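Local coordinates for protein predicted acyltransferase with acyl-CoA N-acyltransferase domain (Escherichia coli, PDB 4RS2) that binds coenzyme A and is a predicted GNAT-family acyltransferase whose overexpression suppresses small-RNA-mediated silencing, possibly via Hfq, at residues V69-P77 with V88-Y99; F136-L146 with E154-L162. All blocks are in the same frame, centred on the assembly; numbering follows the deposited sequence. Where two conformers were deposited one is given.

Contact 1: V69-P77 with V88-Y99. With COA (coenzyme A), chain C.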
loop_
_atom_site.group_PDB
_atom_site.type_symbol
_atom_site.label_atom_id
_atom_site.label_comp_id
_atom_site.label_asym_id
_atom_site.label_seq_id
_atom_site.Cartn_x
_atom_site.Cartn_y
_atom_site.Cartn_z
ATOM N N VAL A 69 -16.833 -0.147 3.243
ATOM C CA VAL A 69 -15.366 -0.011 3.214
ATOM C C VAL A 69 -14.941 1.216 3.991
ATOM O O VAL A 69 -15.302 2.327 3.627
ATOM C CB VAL A 69 -14.849 0.087 1.770
ATOM C CG1 VAL A 69 -13.355 0.258 1.736
ATOM C CG2 VAL A 69 -15.293 -1.155 0.978
ATOM N N ILE A 70 -14.134 1.007 5.032
ATOM C CA ILE A 70 -13.655 2.062 5.909
ATOM C C ILE A 70 -12.126 2.132 5.916
ATOM O O ILE A 70 -11.526 2.993 6.562
ATOM C CB ILE A 70 -14.139 1.818 7.369
ATOM C CG1 ILE A 70 -13.578 0.496 7.975
ATOM C CG2 ILE A 70 -15.657 1.731 7.419
ATOM C CD1 ILE A 70 -13.722 0.309 9.476
ATOM N N GLY A 71 -11.486 1.234 5.175
ATOM C CA GLY A 71 -10.044 1.270 5.044
ATOM C C GLY A 71 -9.580 0.496 3.845
ATOM O O GLY A 71 -10.260 -0.432 3.403
ATOM N N TYR A 72 -8.402 0.835 3.350
ATOM C CA TYR A 72 -7.903 0.205 2.163
ATOM C C TYR A 72 -6.424 0.293 2.032
ATOM O O TYR A 72 -5.828 1.326 2.392
ATOM C CB TYR A 72 -8.516 0.873 0.936
ATOM C CG TYR A 72 -8.206 0.182 -0.398
ATOM C CD1 TYR A 72 -8.673 -1.071 -0.690
ATOM C CD2 TYR A 72 -7.476 0.823 -1.369
ATOM C CE1 TYR A 72 -8.406 -1.674 -1.908
ATOM C CE2 TYR A 72 -7.245 0.237 -2.598
ATOM C CZ TYR A 72 -7.689 -1.010 -2.861
ATOM O OH TYR A 72 -7.422 -1.587 -4.115
ATOM N N VAL A 73 -5.826 -0.768 1.500
ATOM C CA VAL A 73 -4.405 -0.727 1.092
ATOM C C VAL A 73 -4.255 -1.556 -0.163
ATOM O O VAL A 73 -4.955 -2.569 -0.330
ATOM C CB VAL A 73 -3.412 -1.187 2.171
ATOM C CG1 VAL A 73 -3.619 -2.668 2.521
ATOM C CG2 VAL A 73 -1.969 -0.877 1.732
ATOM N N ALA A 74 -3.427 -1.064 -1.095
ATOM C CA ALA A 74 -3.198 -1.755 -2.345
ATOM C C ALA A 74 -1.706 -1.875 -2.663
ATOM O O ALA A 74 -0.839 -1.137 -2.163
ATOM C CB ALA A 74 -3.902 -1.052 -3.492
ATOM N N PHE A 75 -1.432 -2.849 -3.518
ATOM C CA PHE A 75 -0.090 -3.188 -3.936
ATOM C C PHE A 75 -0.119 -3.424 -5.429
ATOM O O PHE A 75 -1.093 -3.987 -5.945
ATOM C CB PHE A 75 0.365 -4.476 -3.238
ATOM C CG PHE A 75 0.367 -4.376 -1.738
ATOM C CD1 PHE A 75 1.484 -3.917 -1.050
ATOM C CD2 PHE A 75 -0.755 -4.757 -1.016
ATOM C CE1 PHE A 75 1.483 -3.861 0.320
ATOM C CE2 PHE A 75 -0.749 -4.660 0.374
ATOM C CZ PHE A 75 0.367 -4.189 1.025
ATOM N N SER A 76 0.957 -3.036 -6.105
ATOM C CA SER A 76 1.076 -3.218 -7.554
ATOM C C SER A 76 2.506 -3.630 -7.864
ATOM O O SER A 76 3.385 -3.379 -7.033
ATOM C CB SER A 76 0.687 -1.923 -8.264
ATOM O OG SER A 76 1.437 -0.852 -7.792
ATOM N N PRO A 77 2.754 -4.247 -9.024
ATOM C CA PRO A 77 4.106 -4.756 -9.276
ATOM C C PRO A 77 5.112 -3.668 -9.542
ATOM O O PRO A 77 4.781 -2.652 -10.148
ATOM C CB PRO A 77 3.950 -5.616 -10.529
ATOM C CG PRO A 77 2.743 -5.059 -11.196
ATOM C CD PRO A 77 1.854 -4.449 -10.163
ATOM N N VAL A 88 6.726 -5.551 -4.897
ATOM C CA VAL A 88 5.524 -4.729 -5.109
ATOM C C VAL A 88 5.700 -3.379 -4.451
ATOM O O VAL A 88 6.543 -3.225 -3.560
ATOM C CB VAL A 88 4.254 -5.378 -4.553
ATOM C CG1 VAL A 88 3.912 -6.640 -5.325
ATOM C CG2 VAL A 88 4.409 -5.620 -3.054
ATOM N N GLY A 89 4.930 -2.401 -4.941
ATOM C CA GLY A 89 4.853 -1.072 -4.366
ATOM C C GLY A 89 3.501 -0.922 -3.648
ATOM O O GLY A 89 2.451 -1.296 -4.192
ATOM N N MET A 90 3.520 -0.415 -2.422
ATOM C CA MET A 90 2.310 -0.215 -1.641
ATOM C C MET A 90 1.775 1.198 -1.820
ATOM O O MET A 90 2.501 2.155 -1.605
ATOM C CB MET A 90 2.631 -0.466 -0.163
ATOM C CG MET A 90 1.444 -0.392 0.753
ATOM S SD MET A 90 1.866 -0.930 2.421
ATOM C CE MET A 90 2.712 0.504 3.026
ATOM N N ALA A 91 0.520 1.319 -2.242
ATOM C CA ALA A 91 -0.151 2.592 -2.449
ATOM C C ALA A 91 -1.474 2.327 -3.103
ATOM O O ALA A 91 -1.566 1.457 -3.965
ATOM C CB ALA A 91 0.658 3.516 -3.372
ATOM N N PRO A 92 -2.528 3.017 -2.688
ATOM C CA PRO A 92 -2.591 3.943 -1.565
ATOM C C PRO A 92 -2.891 3.214 -0.274
ATOM O O PRO A 92 -3.029 1.987 -0.261
ATOM C CB PRO A 92 -3.792 4.828 -1.909
ATOM C CG PRO A 92 -4.684 3.972 -2.697
ATOM C CD PRO A 92 -3.840 2.916 -3.367
ATOM N N LEU A 93 -2.917 3.988 0.817
ATOM C CA LEU A 93 -3.247 3.527 2.146
ATOM C C LEU A 93 -4.172 4.552 2.732
ATOM O O LEU A 93 -3.820 5.731 2.839
ATOM C CB LEU A 93 -1.995 3.403 3.018
ATOM C CG LEU A 93 -2.244 3.086 4.495
ATOM C CD1 LEU A 93 -2.900 1.731 4.613
ATOM C CD2 LEU A 93 -0.936 3.138 5.293
ATOM N N ALA A 94 -5.364 4.128 3.124
ATOM C CA ALA A 94 -6.350 5.054 3.635
ATOM C C ALA A 94 -7.249 4.454 4.683
ATOM O O ALA A 94 -7.648 3.306 4.573
ATOM C CB ALA A 94 -7.192 5.593 2.497
ATOM N N VAL A 95 -7.534 5.262 5.694
ATOM C CA VAL A 95 -8.535 4.899 6.688
ATOM C C VAL A 95 -9.530 6.053 6.796
ATOM O O VAL A 95 -9.137 7.233 6.857
ATOM C CB VAL A 95 -7.877 4.586 8.038
ATOM C CG1 VAL A 95 -8.923 4.431 9.127
ATOM C CG2 VAL A 95 -6.985 3.360 7.924
ATOM N N ASP A 96 -10.825 5.699 6.781
ATOM C CA ASP A 96 -11.893 6.694 6.888
ATOM C C ASP A 96 -11.691 7.532 8.150
ATOM O O ASP A 96 -11.392 7.002 9.186
ATOM C CB ASP A 96 -13.243 6.002 6.919
ATOM C CG ASP A 96 -14.408 6.975 6.813
ATOM O OD1 ASP A 96 -14.524 7.910 7.641
ATOM O OD2 ASP A 96 -15.291 6.776 5.945
ATOM N N GLU A 97 -11.854 8.838 8.015
ATOM C CA GLU A 97 -11.638 9.760 9.132
ATOM C C GLU A 97 -12.405 9.307 10.395
ATOM O O GLU A 97 -11.913 9.493 11.512
ATOM C CB GLU A 97 -11.992 11.200 8.696
ATOM C CG GLU A 97 -11.487 12.270 9.651
ATOM C CD GLU A 97 -11.464 13.672 9.046
ATOM O OE1 GLU A 97 -11.564 13.828 7.797
ATOM O OE2 GLU A 97 -11.340 14.642 9.835
ATOM N N LYS A 98 -13.577 8.686 10.238
ATOM C CA LYS A 98 -14.362 8.178 11.404
ATOM C C LYS A 98 -13.704 7.053 12.205
ATOM O O LYS A 98 -14.128 6.749 13.355
ATOM C CB LYS A 98 -15.711 7.636 10.953
ATOM C CG LYS A 98 -16.588 8.626 10.191
ATOM C CD LYS A 98 -17.954 8.034 9.864
ATOM C CE LYS A 98 -18.781 8.921 8.931
ATOM N NZ LYS A 98 -19.003 10.366 9.259
ATOM N N TYR A 99 -12.695 6.423 11.615
ATOM C CA TYR A 99 -12.037 5.298 12.231
ATOM C C TYR A 99 -10.556 5.519 12.439
ATOM O O TYR A 99 -9.844 4.574 12.764
ATOM C CB TYR A 99 -12.275 4.043 11.386
ATOM C CG TYR A 99 -13.704 3.568 11.435
ATOM C CD1 TYR A 99 -14.673 4.092 10.594
ATOM C CD2 TYR A 99 -14.086 2.609 12.354
ATOM C CE1 TYR A 99 -15.981 3.671 10.665
ATOM C CE2 TYR A 99 -15.391 2.160 12.428
ATOM C CZ TYR A 99 -16.334 2.705 11.586
ATOM O OH TYR A 99 -17.634 2.259 11.672
HETATM N N1A COA C . 2.174 10.753 10.518
HETATM C C2A COA C . 2.885 9.921 11.317
HETATM N N3A COA C . 2.330 8.875 11.956
HETATM C C4A COA C . 1.007 8.607 11.781
HETATM C C5A COA C . 0.182 9.457 10.936
HETATM C C6A COA C . 0.854 10.579 10.279
HETATM N N6A COA C . 0.125 11.381 9.471
HETATM N N7A COA C . -1.066 8.968 10.968
HETATM C C8A COA C . -1.042 7.883 11.771
HETATM N N9A COA C . 0.169 7.696 12.276
HETATM C C1B COA C . 0.590 6.603 13.156
HETATM C C2B COA C . -0.272 6.381 14.384
HETATM O O2B COA C . -0.002 7.339 15.418
HETATM C C3B COA C . 0.100 4.969 14.738
HETATM O O3B COA C . 1.380 4.952 15.383
HETATM P P3B COA C . 1.934 3.652 16.176
HETATM O O7A COA C . 1.039 2.475 15.842
HETATM O O8A COA C . 3.352 3.491 15.791
HETATM O O9A COA C . 1.821 4.058 17.605
HETATM C C4B COA C . 0.261 4.312 13.367
HETATM O O4B COA C . 0.444 5.378 12.423
HETATM C C5B COA C . -0.936 3.474 12.966
HETATM O O5B COA C . -2.136 4.233 13.143
HETATM P P1A COA C . -3.595 3.715 12.712
HETATM O O1A COA C . -4.597 4.077 13.768
HETATM O O2A COA C . -3.428 2.306 12.226
HETATM O O3A COA C . -3.895 4.621 11.404
HETATM P P2A COA C . -4.815 5.926 11.254
HETATM O O4A COA C . -6.234 5.636 11.516
HETATM O O5A COA C . -4.241 7.091 12.039
HETATM O O6A COA C . -4.650 6.152 9.668
HETATM C CBP COA C . -3.757 7.170 7.660
HETATM C CCP COA C . -3.491 6.757 9.095
HETATM C CDP COA C . -2.534 7.861 7.072
HETATM C CEP COA C . -4.041 5.891 6.892
HETATM C CAP COA C . -4.981 8.108 7.670
HETATM O OAP COA C . -4.717 9.291 8.458
HETATM C C9P COA C . -5.464 8.518 6.301
HETATM O O9P COA C . -6.192 7.784 5.611
HETATM N N8P COA C . -5.114 9.746 5.918
HETATM C C7P COA C . -5.588 10.315 4.669
HETATM C C6P COA C . -4.713 9.863 3.520
HETATM C C5P COA C . -3.340 10.469 3.673
HETATM O O5P COA C . -2.404 9.805 4.079
HETATM N N4P COA C . -3.223 11.745 3.331
HETATM C C3P COA C . -1.945 12.432 3.298
HETATM C C2P COA C . -1.761 13.136 1.954
HETATM S S1P COA C . -0.052 12.976 1.372
HETATM O O HOH W 1 0.295 -0.022 -5.455
#
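Ile70 meets Tyr99 at one end of this contact, and Phe75 packs on Met90 toward the other. The antiparallel pair 69-77 and 88-95 lies in the central sheet of the GNAT fold. Ile70 CD1 sits over the centre of the Tyr99 ring, 3.7 Å from its centroid and 12° off the normal, a CH-pi contact. With chi1 at 63°, CG1 lies between the backbone N and the carbonyl carbon and sends CD1 onto that face, while CG2 packs on Tyr99 CE1. Ile70 O accepts an almost straight bond from Asp96 N at 2.8 Å. Asp96 OD1 takes Lys98 N in an Asx turn, and its OD2 is salt-bridged to Arg36.

Phe75 and Met90 form a non-hydrogen-bonded pair, with side chains side by side and pointing the same way. Phe75 CE1 is 3.5 Å from Met90 CG. Met90 SD lies obliquely to the ring, 4.6 Å from its centroid, a Met-aromatic contact. Val73 CG2 also touches Met90 CG, at 3.6 Å.

Tyr72 points to the opposite face and pairs with Ala94 through two backbone bonds; its OH is hydrogen-bonded to Glu22 OE1. Between Val73 and Phe75 the register slips by one in a beta bulge, where the Ala91-Pro92 peptide is cis. Beyond it, Val95 N turns to coenzyme A and donates to O9P at 2.9 Å, at an N-H...O angle of 170°.

Contact 2: F136-L146 with E154-L162; sequences FGFELAAHHDL and ESAFQVHRL
His160 packs on Phe138 with its CB over the centre of the phenyl ring, 3.7 Å from the centroid. This is a CH-pi contact. The imidazole beyond it turns its edge to the same ring, with the planes at 78°, a T-shaped pair. A chi1 of -164° carries the imidazole past Phe138 to Gly137, whose O lies over one of its faces. The neighbouring Phe136 belongs to the coenzyme A pocket and touches the cofactor. His160 ND1 donates to Arg161 O at 2.8 Å, which helps hold the rotation of the ring.

On the far side of the Glu139-Val159 pair, Ala141 CB touches Phe157 CD2 at 3.4 Å, and Ala141 N donates to Phe157 O. Leu140 CD2 reaches back to Ser155 O. Val159 CG1 packs against His144 CD2.

These strands, 139-140 and 157-161, belong to the antiparallel, C-terminal half of the GNAT sheet, and 157-161 also pairs with strand 123-127. Glu139 and Val159 make a hydrogen-bonded pair, with Glu139 N 2.7 Å from Val159 O.

Next comes a polar cluster. Glu139 has two deposited conformers, so its side-chain bonds hold for one of them and are less certain. In that conformer OE1 takes Arg161 NH2 at 3.2 Å on its syn lone pair, in the guanidinium plane, as a salt bridge. His144 NE2 would donate to the same OE1 from above the carboxylate plane, and a water would link OE1 to Arg161 N and NE. Arg161 NH1 goes to Asp164 O.

Farther out, a Schellman motif with Gly137 as C-prime residue ends the preceding helix: Phe138 N bonds to Tyr133 O. Gln158 OE1 shares a water with Phe138 O, and its NE2 donates to Ala156 O at 2.9 Å.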
loop_
_atom_site.group_PDB
_atom_site.type_symbol
_atom_site.label_atom_id
_atom_site.label_comp_id
_atom_site.label_asym_id
_atom_site.label_seq_id
_atom_site.Cartn_x
_atom_site.Cartn_y
_atom_site.Cartn_z
ATOM N N PHE A 136 6.091 0.801 10.681
ATOM C CA PHE A 136 5.683 -0.502 10.190
ATOM C C PHE A 136 6.892 -1.309 9.689
ATOM O O PHE A 136 6.735 -2.328 9.044
ATOM C CB PHE A 136 4.657 -0.345 9.083
ATOM C CG PHE A 136 3.537 0.631 9.395
ATOM C CD1 PHE A 136 2.898 0.625 10.642
ATOM C CD2 PHE A 136 3.076 1.505 8.434
ATOM C CE1 PHE A 136 1.862 1.499 10.925
ATOM C CE2 PHE A 136 2.044 2.393 8.710
ATOM C CZ PHE A 136 1.428 2.378 9.965
ATOM N N GLY A 137 8.083 -0.817 9.955
ATOM C CA GLY A 137 9.267 -1.556 9.569
ATOM C C GLY A 137 9.938 -1.146 8.292
ATOM O O GLY A 137 10.964 -1.685 7.953
ATOM N N PHE A 138 9.426 -0.131 7.628
ATOM C CA PHE A 138 10.047 0.326 6.401
ATOM C C PHE A 138 11.343 1.064 6.681
ATOM O O PHE A 138 11.463 1.789 7.689
ATOM C CB PHE A 138 9.092 1.245 5.616
ATOM C CG PHE A 138 8.021 0.510 4.864
ATOM C CD1 PHE A 138 6.892 0.064 5.515
ATOM C CD2 PHE A 138 8.167 0.230 3.519
ATOM C CE1 PHE A 138 5.917 -0.636 4.851
ATOM C CE2 PHE A 138 7.208 -0.479 2.856
ATOM C CZ PHE A 138 6.079 -0.941 3.529
ATOM N N GLU A 139 12.314 0.879 5.797
ATOM C CA GLU A 139 13.603 1.548 5.907
ATOM C C GLU A 139 13.791 2.469 4.712
ATOM O O GLU A 139 13.144 2.286 3.685
ATOM C CB GLU A 139 14.704 0.495 5.887
ATOM C CG GLU A 139 14.722 -0.397 7.099
ATOM C CD GLU A 139 15.535 -1.641 6.875
ATOM O OE1 GLU A 139 15.689 -2.083 5.690
ATOM O OE2 GLU A 139 16.002 -2.190 7.883
ATOM N N LEU A 140 14.682 3.447 4.832
ATOM C CA LEU A 140 14.942 4.365 3.703
ATOM C C LEU A 140 15.590 3.594 2.564
ATOM O O LEU A 140 16.602 2.921 2.740
ATOM C CB LEU A 140 15.837 5.534 4.115
ATOM C CG LEU A 140 15.123 6.700 4.731
ATOM C CD1 LEU A 140 16.181 7.694 5.202
ATOM C CD2 LEU A 140 14.209 7.330 3.690
ATOM N N ALA A 141 14.987 3.661 1.385
ATOM C CA ALA A 141 15.478 2.922 0.250
ATOM C C ALA A 141 16.888 3.368 -0.165
ATOM O O ALA A 141 17.687 2.543 -0.605
ATOM C CB ALA A 141 14.516 3.072 -0.904
ATOM N N ALA A 142 17.199 4.651 0.023
ATOM C CA ALA A 142 18.506 5.182 -0.330
ATOM C C ALA A 142 19.620 4.467 0.414
ATOM O O ALA A 142 20.681 4.300 -0.126
ATOM C CB ALA A 142 18.581 6.682 -0.085
ATOM N N HIS A 143 19.356 4.015 1.630
ATOM C CA HIS A 143 20.363 3.295 2.400
ATOM C C HIS A 143 20.697 1.935 1.844
ATOM O O HIS A 143 21.708 1.330 2.229
ATOM C CB HIS A 143 19.942 3.158 3.852
ATOM C CG HIS A 143 19.863 4.464 4.563
ATOM N ND1 HIS A 143 19.358 4.582 5.844
ATOM C CD2 HIS A 143 20.125 5.722 4.141
ATOM C CE1 HIS A 143 19.400 5.848 6.208
ATOM N NE2 HIS A 143 19.869 6.562 5.200
ATOM N N HIS A 144 19.863 1.459 0.939
ATOM C CA HIS A 144 20.070 0.185 0.250
ATOM C C HIS A 144 20.326 0.420 -1.222
ATOM O O HIS A 144 20.258 -0.513 -2.027
ATOM C CB HIS A 144 18.835 -0.694 0.402
ATOM C CG HIS A 144 18.543 -1.106 1.807
ATOM N ND1 HIS A 144 19.011 -2.282 2.353
ATOM C CD2 HIS A 144 17.818 -0.505 2.774
ATOM C CE1 HIS A 144 18.559 -2.397 3.589
ATOM N NE2 HIS A 144 17.853 -1.325 3.875
ATOM N N ASP A 145 20.650 1.661 -1.605
ATOM C CA ASP A 145 20.914 1.991 -3.017
ATOM C C ASP A 145 19.748 1.650 -3.948
ATOM O O ASP A 145 19.941 1.113 -5.036
ATOM C CB ASP A 145 22.239 1.373 -3.521
ATOM C CG ASP A 145 23.468 2.136 -3.004
ATOM O OD1 ASP A 145 23.287 3.079 -2.198
ATOM O OD2 ASP A 145 24.613 1.776 -3.375
ATOM N N LEU A 146 18.541 1.969 -3.482
ATOM C CA LEU A 146 17.309 1.830 -4.254
ATOM C C LEU A 146 16.648 3.196 -4.395
ATOM O O LEU A 146 16.606 3.979 -3.433
ATOM C CB LEU A 146 16.383 0.860 -3.565
ATOM C CG LEU A 146 16.855 -0.590 -3.528
ATOM C CD1 LEU A 146 16.093 -1.352 -2.453
ATOM C CD2 LEU A 146 16.665 -1.231 -4.903
ATOM N N GLU A 154 14.192 11.134 -2.261
ATOM C CA GLU A 154 15.201 10.391 -1.506
ATOM C C GLU A 154 14.878 10.270 -0.021
ATOM O O GLU A 154 15.335 9.333 0.641
ATOM C CB GLU A 154 16.588 10.949 -1.734
ATOM C CG GLU A 154 16.712 12.408 -1.456
ATOM C CD GLU A 154 17.972 12.964 -2.055
ATOM O OE1 GLU A 154 19.045 12.302 -1.927
ATOM O OE2 GLU A 154 17.876 14.062 -2.646
ATOM N N SER A 155 14.075 11.190 0.504
ATOM C CA SER A 155 13.728 11.145 1.908
ATOM C C SER A 155 12.434 10.392 2.197
ATOM O O SER A 155 12.160 10.130 3.359
ATOM C CB SER A 155 13.588 12.550 2.490
ATOM O OG SER A 155 12.384 13.151 2.044
ATOM N N ALA A 156 11.659 10.058 1.154
ATOM C CA ALA A 156 10.339 9.440 1.290
ATOM C C ALA A 156 10.252 8.035 0.692
ATOM O O ALA A 156 9.336 7.285 1.009
ATOM C CB ALA A 156 9.284 10.328 0.649
ATOM N N PHE A 157 11.181 7.678 -0.199
ATOM C CA PHE A 157 11.126 6.347 -0.817
ATOM C C PHE A 157 11.686 5.324 0.136
ATOM O O PHE A 157 12.800 5.490 0.659
ATOM C CB PHE A 157 11.833 6.291 -2.161
ATOM C CG PHE A 157 11.584 5.029 -2.924
ATOM C CD1 PHE A 157 10.291 4.588 -3.156
ATOM C CD2 PHE A 157 12.623 4.286 -3.459
ATOM C CE1 PHE A 157 10.046 3.463 -3.873
ATOM C CE2 PHE A 157 12.360 3.134 -4.199
ATOM C CZ PHE A 157 11.067 2.724 -4.395
ATOM N N GLN A 158 10.876 4.307 0.429
ATOM C CA GLN A 158 11.209 3.324 1.470
ATOM C C GLN A 158 10.958 1.885 1.050
ATOM O O GLN A 158 10.261 1.608 0.081
ATOM C CB GLN A 158 10.364 3.638 2.722
ATOM C CG GLN A 158 10.709 4.997 3.368
ATOM C CD GLN A 158 9.644 5.517 4.297
ATOM O OE1 GLN A 158 9.546 5.121 5.444
ATOM N NE2 GLN A 158 8.834 6.434 3.786
ATOM N N VAL A 159 11.556 0.967 1.806
ATOM C CA VAL A 159 11.480 -0.443 1.478
ATOM C C VAL A 159 11.350 -1.290 2.743
ATOM O O VAL A 159 11.879 -0.948 3.817
ATOM C CB VAL A 159 12.725 -0.873 0.677
ATOM C CG1 VAL A 159 13.987 -0.728 1.514
ATOM C CG2 VAL A 159 12.557 -2.276 0.126
ATOM N N HIS A 160 10.601 -2.379 2.603
ATOM C CA HIS A 160 10.408 -3.368 3.660
ATOM C C HIS A 160 10.669 -4.737 3.039
ATOM O O HIS A 160 9.919 -5.185 2.200
ATOM C CB HIS A 160 8.977 -3.319 4.214
ATOM C CG HIS A 160 8.797 -4.016 5.535
ATOM N ND1 HIS A 160 9.191 -5.316 5.771
ATOM C CD2 HIS A 160 8.239 -3.582 6.697
ATOM C CE1 HIS A 160 8.918 -5.641 7.031
ATOM N NE2 HIS A 160 8.317 -4.615 7.603
ATOM N N ARG A 161 11.727 -5.408 3.473
ATOM C CA ARG A 161 12.022 -6.732 2.968
ATOM C C ARG A 161 11.005 -7.704 3.533
ATOM O O ARG A 161 10.513 -7.506 4.648
ATOM C CB ARG A 161 13.411 -7.161 3.436
ATOM C CG ARG A 161 13.530 -7.502 4.909
ATOM C CD ARG A 161 14.994 -7.639 5.269
ATOM N NE ARG A 161 15.607 -6.320 5.363
ATOM C CZ ARG A 161 16.868 -6.092 5.735
ATOM N NH1 ARG A 161 17.706 -7.123 5.981
ATOM N NH2 ARG A 161 17.310 -4.823 5.824
ATOM N N LEU A 162 10.727 -8.768 2.796
ATOM C CA LEU A 162 9.869 -9.842 3.293
ATOM C C LEU A 162 10.669 -11.095 3.660
ATOM O O LEU A 162 10.107 -12.038 4.213
ATOM C CB LEU A 162 8.790 -10.172 2.290
ATOM C CG LEU A 162 7.858 -8.982 1.998
ATOM C CD1 LEU A 162 6.765 -9.380 1.010
ATOM C CD2 LEU A 162 7.229 -8.497 3.301
HETATM O O HOH W 2 11.747 4.538 7.044
HETATM O O HOH W 3 13.529 -4.165 5.282
HETATM O O HOH W 4 15.112 6.762 -0.077
#

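In the fold
Contact 1 is core: nearly all its residues are buried, close to the middle of the chain. Contact 2 lies farther out and is only partly buried. Both belong to one sheet, joined through strand 123-127, which pairs in parallel with 87-95 and antiparallel with 157-161. Helix 104-118 packs on side chains of both. They touch directly where Met90 CE meets Phe138 CZ at 3.7 Å. Contact 1 relies on a long ladder of backbone bonds and apolar side chains; contact 2 has a short ladder, a T-shaped ring pair and, in one Glu139 conformer, a salt bridge. Bridging water occurs in both. Each reaches coenzyme A, the first through Val95 N and the second through Phe136.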